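Local structure of polymerase X (Deinococcus radiodurans, 2W9M) at residues Glu377-Arg380 / Glu381-Lys384; Leu383-Ile386 / Arg387-Arg391; Leu547-Ala550 / Glu551-Phe555; Val556-Gln559 / Arg560-Gly564. The protein probably catalyses template-directed addition of deoxyribonucleotides to DNA as a family X polymerase, and carries a zinc-binding PHP domain. All blocks are in the same frame, centred on the assembly; numbering follows the deposited sequence.

Interaction 1. Residues Glu377-Arg380 / Glu381-Lys384; sequences ERLR and EQLK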
loop_
_atom_site.group_PDB
_atom_site.type_symbol
_atom_site.label_atom_id
_atom_site.label_comp_id
_atom_site.label_asym_id
_atom_site.label_seq_id
_atom_site.Cartn_x
_atom_site.Cartn_y
_atom_site.Cartn_z
ATOM N N GLU A 377 -22.130 -6.952 -18.364
ATOM C CA GLU A 377 -23.388 -6.226 -18.206
ATOM C C GLU A 377 -23.358 -5.215 -17.058
ATOM O O GLU A 377 -23.868 -4.103 -17.190
ATOM C CB GLU A 377 -24.554 -7.208 -18.039
ATOM C CG GLU A 377 -24.149 -8.568 -17.476
ATOM C CD GLU A 377 -23.476 -9.461 -18.514
ATOM O OE1 GLU A 377 -23.845 -9.375 -19.705
ATOM O OE2 GLU A 377 -22.578 -10.249 -18.140
ATOM N N ARG A 378 -22.764 -5.599 -15.934
ATOM C CA ARG A 378 -22.631 -4.678 -14.807
ATOM C C ARG A 378 -21.660 -3.540 -15.117
ATOM O O ARG A 378 -21.827 -2.418 -14.636
ATOM C CB ARG A 378 -22.186 -5.414 -13.546
ATOM C CG ARG A 378 -23.283 -6.200 -12.862
ATOM C CD ARG A 378 -22.777 -6.762 -11.550
ATOM N NE ARG A 378 -22.539 -5.705 -10.572
ATOM C CZ ARG A 378 -21.494 -5.664 -9.752
ATOM N NH1 ARG A 378 -20.566 -6.613 -9.799
ATOM N NH2 ARG A 378 -21.370 -4.662 -8.893
ATOM N N LEU A 379 -20.638 -3.832 -15.915
ATOM C CA LEU A 379 -19.709 -2.797 -16.349
ATOM C C LEU A 379 -20.431 -1.754 -17.195
ATOM O O LEU A 379 -20.169 -0.558 -17.075
ATOM C CB LEU A 379 -18.552 -3.399 -17.146
ATOM C CG LEU A 379 -17.571 -2.366 -17.704
ATOM C CD1 LEU A 379 -16.830 -1.671 -16.569
ATOM C CD2 LEU A 379 -16.592 -3.014 -18.667
ATOM N N ARG A 380 -21.339 -2.207 -18.055
ATOM C CA ARG A 380 -22.087 -1.286 -18.903
ATOM C C ARG A 380 -22.964 -0.386 -18.043
ATOM O O ARG A 380 -23.115 0.803 -18.328
ATOM C CB ARG A 380 -22.915 -2.035 -19.948
ATOM C CG ARG A 380 -22.105 -3.011 -20.801
ATOM C CD ARG A 380 -22.455 -2.912 -22.285
ATOM N NE ARG A 380 -23.889 -3.031 -22.546
ATOM C CZ ARG A 380 -24.722 -1.998 -22.657
ATOM N NH1 ARG A 380 -24.264 -0.761 -22.521
ATOM N NH2 ARG A 380 -26.011 -2.199 -22.902
ATOM N N GLU A 381 -23.521 -0.954 -16.976
ATOM C CA GLU A 381 -24.304 -0.182 -16.016
ATOM C C GLU A 381 -23.453 0.841 -15.259
ATOM O O GLU A 381 -23.905 1.959 -14.997
ATOM C CB GLU A 381 -25.034 -1.103 -15.036
ATOM C CG GLU A 381 -26.127 -1.934 -15.686
ATOM C CD GLU A 381 -26.983 -2.686 -14.678
ATOM O OE1 GLU A 381 -28.226 -2.575 -14.759
ATOM O OE2 GLU A 381 -26.418 -3.385 -13.806
ATOM N N GLN A 382 -22.226 0.466 -14.910
ATOM C CA GLN A 382 -21.323 1.407 -14.253
ATOM C C GLN A 382 -21.015 2.586 -15.173
ATOM O O GLN A 382 -21.004 3.739 -14.740
ATOM C CB GLN A 382 -20.021 0.725 -13.821
ATOM C CG GLN A 382 -19.036 1.658 -13.115
ATOM C CD GLN A 382 -17.686 1.006 -12.858
ATOM O OE1 GLN A 382 -16.915 0.747 -13.786
ATOM N NE2 GLN A 382 -17.394 0.745 -11.593
ATOM N N LEU A 383 -20.772 2.287 -16.447
ATOM C CA LEU A 383 -20.445 3.318 -17.426
ATOM C C LEU A 383 -21.589 4.320 -17.594
ATOM O O LEU A 383 -21.350 5.518 -17.750
ATOM C CB LEU A 383 -20.046 2.691 -18.769
ATOM C CG LEU A 383 -18.678 1.985 -18.784
ATOM C CD1 LEU A 383 -18.507 1.120 -20.021
ATOM C CD2 LEU A 383 -17.535 2.989 -18.676
ATOM N N LYS A 384 -22.828 3.833 -17.547
ATOM C CA LYS A 384 -23.986 4.723 -17.582
ATOM C C LYS A 384 -23.970 5.673 -16.386
ATOM O O LYS A 384 -24.183 6.876 -16.536
ATOM C CB LYS A 384 -25.294 3.926 -17.604
ATOM C CG LYS A 384 -25.725 3.469 -18.991
ATOM C CD LYS A 384 -24.518 3.149 -19.870
ATOM C CE LYS A 384 -24.885 2.208 -21.008
ATOM N NZ LYS A 384 -25.289 0.861 -20.505
#
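Arg380 and Lys384 lie side by side on successive turns of helix 376-391, pointing the same way, and Lys384 reaches back to the backbone carbonyl of Arg380. Arg380 O accepts from Lys384 N at 3.1 Å, the ordinary helical bond, and, as modelled, from Lys384 NZ, likewise 3.1 Å from Arg380 O, on the opposite face of the carbonyl plane. The ammonium stands above that plane, 72° out of it and not on a lone pair. Lys384 gets there by curling: bends at its second (chi2 34°) and fourth torsions turn the chain back towards the preceding turn. The same curl brings Lys384 NZ to 2.8 Å from Arg380 NH1, two donors of like charge; both ends are exposed, and their exact placement is doubtful. The helix is the crossover of a beta-alpha-beta unit in the PHP domain, linking the parallel strands 358-364 and 396-403. Its buried side carries Leu379, whose CG lies anti to the backbone N (chi1 177°). This sets Leu379 CD1 3.7 Å from Gln382 OE1, the two side chains crossing at a slant, while Leu379 CG comes within 4.3 Å of Leu383 CD1. Gln382 NE2 reaches Asp363 OD2 in a weak hydrogen bond, and the Gln382 side chain is about 8 Å from that of the zinc ligand His334. Glu381 extends along the previous turn, its CG 3.5 Å from Glu377 O. Its carboxylate does not pair with Arg378: Glu381 OE2 and Arg378 NE remain 5.6 Å apart, and Arg378 NH2 donates instead to Trp337 O.

Interaction 2. Residues Leu383-Ile386 / Arg387-Arg391; sequences LKEI and RELQR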
loop_
_atom_site.group_PDB
_atom_site.type_symbol
_atom_site.label_atom_id
_atom_site.label_comp_id
_atom_site.label_asym_id
_atom_site.label_seq_id
_atom_site.Cartn_x
_atom_site.Cartn_y
_atom_site.Cartn_z
ATOM N N LEU A 383 -20.772 2.287 -16.447
ATOM C CA LEU A 383 -20.445 3.318 -17.426
ATOM C C LEU A 383 -21.589 4.320 -17.594
ATOM O O LEU A 383 -21.350 5.518 -17.750
ATOM C CB LEU A 383 -20.046 2.691 -18.769
ATOM C CG LEU A 383 -18.678 1.985 -18.784
ATOM C CD1 LEU A 383 -18.507 1.120 -20.021
ATOM C CD2 LEU A 383 -17.535 2.989 -18.676
ATOM N N LYS A 384 -22.828 3.833 -17.547
ATOM C CA LYS A 384 -23.986 4.723 -17.582
ATOM C C LYS A 384 -23.970 5.673 -16.386
ATOM O O LYS A 384 -24.183 6.876 -16.536
ATOM C CB LYS A 384 -25.294 3.926 -17.604
ATOM C CG LYS A 384 -25.725 3.469 -18.991
ATOM C CD LYS A 384 -24.518 3.149 -19.870
ATOM C CE LYS A 384 -24.885 2.208 -21.008
ATOM N NZ LYS A 384 -25.289 0.861 -20.505
ATOM N N GLU A 385 -23.715 5.127 -15.200
ATOM C CA GLU A 385 -23.628 5.946 -13.994
ATOM C C GLU A 385 -22.518 6.987 -14.083
ATOM O O GLU A 385 -22.702 8.132 -13.676
ATOM C CB GLU A 385 -23.419 5.078 -12.754
ATOM C CG GLU A 385 -22.921 5.850 -11.537
ATOM C CD GLU A 385 -22.933 5.012 -10.270
ATOM O OE1 GLU A 385 -21.874 4.907 -9.611
ATOM O OE2 GLU A 385 -24.000 4.451 -9.936
ATOM N N ILE A 386 -21.366 6.590 -14.618
ATOM C CA ILE A 386 -20.247 7.516 -14.764
ATOM C C ILE A 386 -20.593 8.669 -15.708
ATOM O O ILE A 386 -20.232 9.819 -15.447
ATOM C CB ILE A 386 -18.963 6.806 -15.237
ATOM C CG1 ILE A 386 -18.428 5.892 -14.131
ATOM C CG2 ILE A 386 -17.914 7.834 -15.638
ATOM C CD1 ILE A 386 -17.260 5.019 -14.558
ATOM N N ARG A 387 -21.294 8.361 -16.794
ATOM C CA ARG A 387 -21.740 9.398 -17.724
ATOM C C ARG A 387 -22.624 10.435 -17.027
ATOM O O ARG A 387 -22.496 11.634 -17.274
ATOM C CB ARG A 387 -22.472 8.783 -18.916
ATOM C CG ARG A 387 -21.555 8.107 -19.922
ATOM C CD ARG A 387 -22.336 7.649 -21.143
ATOM N NE ARG A 387 -21.491 6.977 -22.129
ATOM C CZ ARG A 387 -21.890 6.651 -23.356
ATOM N NH1 ARG A 387 -23.124 6.939 -23.754
ATOM N NH2 ARG A 387 -21.055 6.039 -24.188
ATOM N N GLU A 388 -23.510 9.966 -16.150
ATOM C CA GLU A 388 -24.386 10.850 -15.384
ATOM C C GLU A 388 -23.606 11.783 -14.458
ATOM O O GLU A 388 -23.829 12.993 -14.462
ATOM C CB GLU A 388 -25.406 10.035 -14.586
ATOM C CG GLU A 388 -26.388 9.258 -15.457
ATOM C CD GLU A 388 -27.002 8.062 -14.736
ATOM O OE1 GLU A 388 -26.901 7.993 -13.492
ATOM O OE2 GLU A 388 -27.582 7.189 -15.417
ATOM N N LEU A 389 -22.693 11.217 -13.671
ATOM C CA LEU A 389 -21.826 12.009 -12.796
ATOM C C LEU A 389 -21.023 13.053 -13.572
ATOM O O LEU A 389 -20.771 14.149 -13.074
ATOM C CB LEU A 389 -20.868 11.101 -12.029
ATOM C CG LEU A 389 -21.514 10.108 -11.067
ATOM C CD1 LEU A 389 -20.470 9.142 -10.534
ATOM C CD2 LEU A 389 -22.208 10.842 -9.934
ATOM N N GLN A 390 -20.616 12.703 -14.788
ATOM C CA GLN A 390 -19.898 13.634 -15.648
ATOM C C GLN A 390 -20.782 14.798 -16.102
ATOM O O GLN A 390 -20.341 15.947 -16.112
ATOM C CB GLN A 390 -19.303 12.905 -16.851
ATOM C CG GLN A 390 -17.990 12.210 -16.555
ATOM C CD GLN A 390 -17.625 11.185 -17.606
ATOM O OE1 GLN A 390 -18.497 10.620 -18.267
ATOM N NE2 GLN A 390 -16.329 10.927 -17.757
ATOM N N ARG A 391 -22.025 14.501 -16.479
ATOM C CA ARG A 391 -22.986 15.549 -16.818
ATOM C C ARG A 391 -23.109 16.528 -15.660
ATOM O O ARG A 391 -23.178 17.740 -15.859
ATOM C CB ARG A 391 -24.366 14.953 -17.105
ATOM C CG ARG A 391 -24.374 13.793 -18.081
ATOM C CD ARG A 391 -24.143 14.254 -19.508
ATOM N NE ARG A 391 -24.418 13.211 -20.498
ATOM C CZ ARG A 391 -25.402 12.315 -20.419
ATOM N NH1 ARG A 391 -26.250 12.315 -19.397
ATOM N NH2 ARG A 391 -25.547 11.418 -21.384
#
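Ile386 and Gln390 meet one turn apart on helix 376-391, the Ile386 CG2 methyl 3.9 Å from Gln390 OE1. The peptide hydrogen of Gln390 satisfies Ile386 O, with Gln390 N and Ile386 O 3.0 Å apart. Gln390 OE1 also approaches Ile386 O, at 3.4 Å, but both are acceptors and no bond results; the amide spends its donor outside the helix, Gln390 NE2 binding Ile396 O. That bond ties the last turn of the crossover helix to the start of strand 396-403, the next strand of the PHP beta-alpha-beta unit, against which Ile386 and Leu389 also pack. The carbonyls of Leu383, Lys384 and Glu385 are taken up in turn by Arg387 N, Glu388 N and Leu389 N, the last bond nearly straight at 172°. Leu389 additionally sets its CG 3.5 Å from Glu385 O. In Glu388, CG lies anti to the carbonyl carbon (chi1 -65°), which carries the side chain back along the helix until its CG is 3.4 Å from Lys384 O. Glu385 turns its carboxylate elsewhere: OE1 accepts from the indole NE1 of Trp337, while Glu385 OE2 and Glu388 OE1, of like charge, are 5.8 Å apart and not in contact.

Interaction 3. Residues Leu547-Ala550 / Glu551-Phe555; sequences LGRA and EFLDF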
loop_
_atom_site.group_PDB
_atom_site.type_symbol
_atom_site.label_atom_id
_atom_site.label_comp_id
_atom_site.label_asym_id
_atom_site.label_seq_id
_atom_site.Cartn_x
_atom_site.Cartn_y
_atom_site.Cartn_z
ATOM N N LEU A 547 -0.359 14.616 -15.275
ATOM C CA LEU A 547 -1.103 15.159 -16.403
ATOM C C LEU A 547 -2.527 15.495 -15.986
ATOM O O LEU A 547 -3.130 14.775 -15.189
ATOM C CB LEU A 547 -1.148 14.141 -17.545
ATOM C CG LEU A 547 0.178 13.699 -18.168
ATOM C CD1 LEU A 547 -0.062 12.687 -19.291
ATOM C CD2 LEU A 547 0.953 14.903 -18.681
ATOM N N GLY A 548 -3.060 16.587 -16.525
ATOM C CA GLY A 548 -4.451 16.941 -16.307
ATOM C C GLY A 548 -5.346 15.952 -17.030
ATOM O O GLY A 548 -4.856 15.118 -17.789
ATOM N N ARG A 549 -6.652 16.045 -16.806
ATOM C CA ARG A 549 -7.585 15.064 -17.355
ATOM C C ARG A 549 -7.475 14.940 -18.873
ATOM O O ARG A 549 -7.244 13.853 -19.396
ATOM C CB ARG A 549 -9.019 15.392 -16.950
ATOM C CG ARG A 549 -10.030 14.357 -17.411
ATOM C CD ARG A 549 -11.465 14.794 -17.132
ATOM N NE ARG A 549 -12.407 13.730 -17.469
ATOM C CZ ARG A 549 -12.799 13.441 -18.706
ATOM N NH1 ARG A 549 -12.340 14.145 -19.735
ATOM N NH2 ARG A 549 -13.651 12.446 -18.918
ATOM N N ALA A 550 -7.633 16.057 -19.574
ATOM C CA ALA A 550 -7.581 16.049 -21.034
ATOM C C ALA A 550 -6.208 15.626 -21.557
ATOM O O ALA A 550 -6.113 14.932 -22.570
ATOM C CB ALA A 550 -7.973 17.411 -21.588
ATOM N N GLU A 551 -5.149 16.051 -20.871
ATOM C CA GLU A 551 -3.790 15.633 -21.215
ATOM C C GLU A 551 -3.639 14.124 -21.054
ATOM O O GLU A 551 -2.899 13.481 -21.793
ATOM C CB GLU A 551 -2.762 16.342 -20.330
ATOM C CG GLU A 551 -2.687 17.851 -20.511
ATOM C CD GLU A 551 -1.870 18.530 -19.417
ATOM O OE1 GLU A 551 -1.309 17.814 -18.558
ATOM O OE2 GLU A 551 -1.789 19.777 -19.413
ATOM N N PHE A 552 -4.344 13.564 -20.076
ATOM C CA PHE A 552 -4.276 12.135 -19.807
ATOM C C PHE A 552 -4.969 11.345 -20.903
ATOM O O PHE A 552 -4.459 10.326 -21.363
ATOM C CB PHE A 552 -4.900 11.805 -18.449
ATOM C CG PHE A 552 -4.942 10.332 -18.140
ATOM C CD1 PHE A 552 -3.780 9.638 -17.837
ATOM C CD2 PHE A 552 -6.142 9.642 -18.150
ATOM C CE1 PHE A 552 -3.819 8.285 -17.557
ATOM C CE2 PHE A 552 -6.186 8.290 -17.867
ATOM C CZ PHE A 552 -5.025 7.612 -17.572
ATOM N N LEU A 553 -6.136 11.822 -21.324
ATOM C CA LEU A 553 -6.937 11.098 -22.300
ATOM C C LEU A 553 -6.250 10.973 -23.659
ATOM O O LEU A 553 -6.464 9.993 -24.374
ATOM C CB LEU A 553 -8.321 11.731 -22.447
ATOM C CG LEU A 553 -9.292 11.396 -21.312
ATOM C CD1 LEU A 553 -10.658 11.997 -21.575
ATOM C CD2 LEU A 553 -9.402 9.893 -21.133
ATOM N N ASP A 554 -5.419 11.945 -24.021
ATOM C CA ASP A 554 -4.715 11.839 -25.294
ATOM C C ASP A 554 -3.306 11.259 -25.144
ATOM O O ASP A 554 -2.669 10.909 -26.138
ATOM C CB ASP A 554 -4.716 13.161 -26.070
ATOM C CG ASP A 554 -3.681 14.136 -25.569
ATOM O OD1 ASP A 554 -3.908 14.742 -24.499
ATOM O OD2 ASP A 554 -2.650 14.308 -26.259
ATOM N N PHE A 555 -2.826 11.144 -23.908
ATOM C CA PHE A 555 -1.616 10.371 -23.661
ATOM C C PHE A 555 -1.871 8.920 -24.025
ATOM O O PHE A 555 -1.046 8.287 -24.682
ATOM C CB PHE A 555 -1.175 10.434 -22.201
ATOM C CG PHE A 555 -0.182 9.363 -21.837
ATOM C CD1 PHE A 555 1.185 9.603 -21.925
ATOM C CD2 PHE A 555 -0.614 8.105 -21.437
ATOM C CE1 PHE A 555 2.099 8.617 -21.605
ATOM C CE2 PHE A 555 0.300 7.109 -21.120
ATOM C CZ PHE A 555 1.661 7.369 -21.203
#
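The N-terminal end of helix 549-561 is closed by Gly548 at the N-cap and Glu551 three residues on, which make one half of a capping box: Gly548 N donates to Glu551 OE1 at 3.0 Å. The bond is fairly straight, 161° at the hydrogen, although the donor stands well above the carboxylate plane, 59° out of it. A glycine N-cap has no side chain to return the bond; its carbonyl instead accepts the first i to i+4 bond of the helix, from Phe552 N at 2.8 Å to Gly548 O. Leu547, just before the cap, folds down over the first turn. Its CD2 methyl lies 3.7 Å from Glu551 OE1 and its CD1 3.8 Å from Phe555 CB, the leucine and phenylalanine side chains crossing at about a right angle. The capped helix packs on the seven-stranded parallel sheet of the PHP domain at strand 396-403, where Arg549, Phe552 and Leu553 all touch Val397. Arg549, extended from CG to NE with CG anti to the backbone N (chi1 -176°), sends NH2 to Ile396 O, and its own backbone N binds Glu357 OE1. Leu553 CD1 approaches the guanidinium obliquely, 3.3 Å from Arg549 NH1, while Leu553 N donates to Arg549 O at 3.0 Å. The next bond, from Asp554 N to Ala550 O, is weak, at 3.4 Å.

Interaction 4. Residues Val556-Gln559 / Arg560-Gly564; sequences VARQ and RAARG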
loop_
_atom_site.group_PDB
_atom_site.type_symbol
_atom_site.label_atom_id
_atom_site.label_comp_id
_atom_site.label_asym_id
_atom_site.label_seq_id
_atom_site.Cartn_x
_atom_site.Cartn_y
_atom_site.Cartn_z
ATOM N N VAL A 556 -3.012 8.391 -23.584
ATOM C CA VAL A 556 -3.369 7.005 -23.881
ATOM C C VAL A 556 -3.825 6.833 -25.327
ATOM O O VAL A 556 -3.792 5.729 -25.865
ATOM C CB VAL A 556 -4.409 6.416 -22.871
ATOM C CG1 VAL A 556 -4.839 7.454 -21.851
ATOM C CG2 VAL A 556 -5.601 5.821 -23.596
ATOM N N ALA A 557 -4.226 7.929 -25.961
ATOM C CA ALA A 557 -4.579 7.883 -27.375
ATOM C C ALA A 557 -3.303 7.805 -28.197
ATOM O O ALA A 557 -3.237 7.103 -29.207
ATOM C CB ALA A 557 -5.392 9.101 -27.762
ATOM N N ARG A 558 -2.290 8.539 -27.749
ATOM C CA ARG A 558 -0.983 8.535 -28.391
ATOM C C ARG A 558 -0.299 7.196 -28.116
ATOM O O ARG A 558 0.297 6.594 -29.007
ATOM C CB ARG A 558 -0.136 9.692 -27.850
ATOM C CG ARG A 558 0.792 10.338 -28.871
ATOM C CD ARG A 558 1.636 9.291 -29.588
ATOM N NE ARG A 558 2.841 9.855 -30.191
ATOM C CZ ARG A 558 3.773 9.135 -30.810
ATOM N NH1 ARG A 558 3.637 7.819 -30.913
ATOM N NH2 ARG A 558 4.838 9.729 -31.329
ATOM N N GLN A 559 -0.402 6.738 -26.874
ATOM C CA GLN A 559 0.145 5.449 -26.463
ATOM C C GLN A 559 -0.394 4.308 -27.328
ATOM O O GLN A 559 0.350 3.410 -27.722
ATOM C CB GLN A 559 -0.185 5.187 -24.989
ATOM C CG GLN A 559 0.259 3.833 -24.465
ATOM C CD GLN A 559 -0.334 3.517 -23.102
ATOM O OE1 GLN A 559 -1.553 3.518 -22.929
ATOM N NE2 GLN A 559 0.528 3.243 -22.127
ATOM N N ARG A 560 -1.693 4.340 -27.615
ATOM C CA ARG A 560 -2.320 3.285 -28.407
ATOM C C ARG A 560 -2.029 3.449 -29.894
ATOM O O ARG A 560 -2.006 2.469 -30.639
ATOM C CB ARG A 560 -3.829 3.243 -28.160
ATOM C CG ARG A 560 -4.202 2.836 -26.745
ATOM C CD ARG A 560 -5.706 2.845 -26.518
ATOM N NE ARG A 560 -6.046 2.375 -25.178
ATOM C CZ ARG A 560 -7.272 2.053 -24.783
ATOM N NH1 ARG A 560 -8.291 2.147 -25.630
ATOM N NH2 ARG A 560 -7.481 1.629 -23.542
ATOM N N ALA A 561 -1.807 4.691 -30.317
ATOM C CA ALA A 561 -1.483 4.993 -31.709
ATOM C C ALA A 561 -0.064 4.553 -32.045
ATOM O O ALA A 561 0.236 4.211 -33.188
ATOM C CB ALA A 561 -1.653 6.480 -31.984
ATOM N N ALA A 562 0.804 4.555 -31.039
ATOM C CA ALA A 562 2.209 4.217 -31.240
ATOM C C ALA A 562 2.452 2.727 -31.484
ATOM O O ALA A 562 3.572 2.326 -31.792
ATOM C CB ALA A 562 3.045 4.703 -30.067
ATOM N N ARG A 563 1.416 1.907 -31.346
ATOM C CA ARG A 563 1.573 0.474 -31.576
ATOM C C ARG A 563 0.719 -0.063 -32.727
ATOM O O ARG A 563 -0.022 0.683 -33.372
ATOM C CB ARG A 563 1.353 -0.328 -30.281
ATOM C CG ARG A 563 0.318 0.236 -29.309
ATOM C CD ARG A 563 0.693 -0.082 -27.850
ATOM N NE ARG A 563 -0.474 -0.088 -26.974
ATOM C CZ ARG A 563 -0.440 -0.061 -25.643
ATOM N NH1 ARG A 563 0.707 -0.013 -24.986
ATOM N NH2 ARG A 563 -1.574 -0.074 -24.964
ATOM N N GLY A 564 0.844 -1.359 -32.990
ATOM C CA GLY A 564 0.148 -1.981 -34.101
ATOM C C GLY A 564 0.756 -1.611 -35.442
ATOM O O GLY A 564 1.622 -2.316 -35.961
#
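Arg563, in the chain that follows helix 549-561, runs back alongside Gln559, both side chains pointing the same way. Beyond CB, a first torsion of 34° brings Arg563 CG to 3.5 Å from Gln559 O, and CD keeps to the same carbonyl oxygen. Arg563 NE follows at 3.7 Å from Gln559 O, which lies over one face of the guanidinium. Further out, Arg563 NH1 passes 3.9 Å from Gln559 CG, a methylene above the same planar group and offset toward its rim. The Gln559 amide and Arg563 guanidinium planes are only 16° apart. At the tip, Arg563 NH1 donates to Asn482 O and Arg563 NH2 to both Val451 O and Pro449 O; the neighbouring Gln559 NE2 binds Gly483 O. The neighbouring pair is simpler: Ala562 N donates to Arg558 O at 2.9 Å, and the Ala562 CB methyl meets the edge of the Arg558 guanidinium, 3.3 Å from Arg558 NH1. With its terminal nitrogens shared among three carbonyl oxygens and a methylene against its face, the Arg563 guanidinium is probably held against rotation; those carbonyls, one from the C-terminal end of helix 472-482, would probably help stabilise the positive charge.

Overall arrangement
The four contacts lie on two helices of the zinc-binding part of the chain. Interactions 1 and 2 follow one another along helix 376-391, sharing Leu383 and Lys384, with centres 10 Å apart; interactions 3 and 4 adjoin along helix 549-561, sharing no residue, with centres 13 Å apart. The helices meet where interactions 2 and 3 touch: Gln390 NE2 packs 3.3 Å from Arg549 NH2, and both side chains donate to the same carbonyl, Ile396 O. In interaction 1 the Gln382 side chain is about 12 Å from a zinc ion. In interaction 3 the Phe552 side chain is about 9 Å from that of the zinc ligand His332, whereas interaction 4 lies away from the annotated sites.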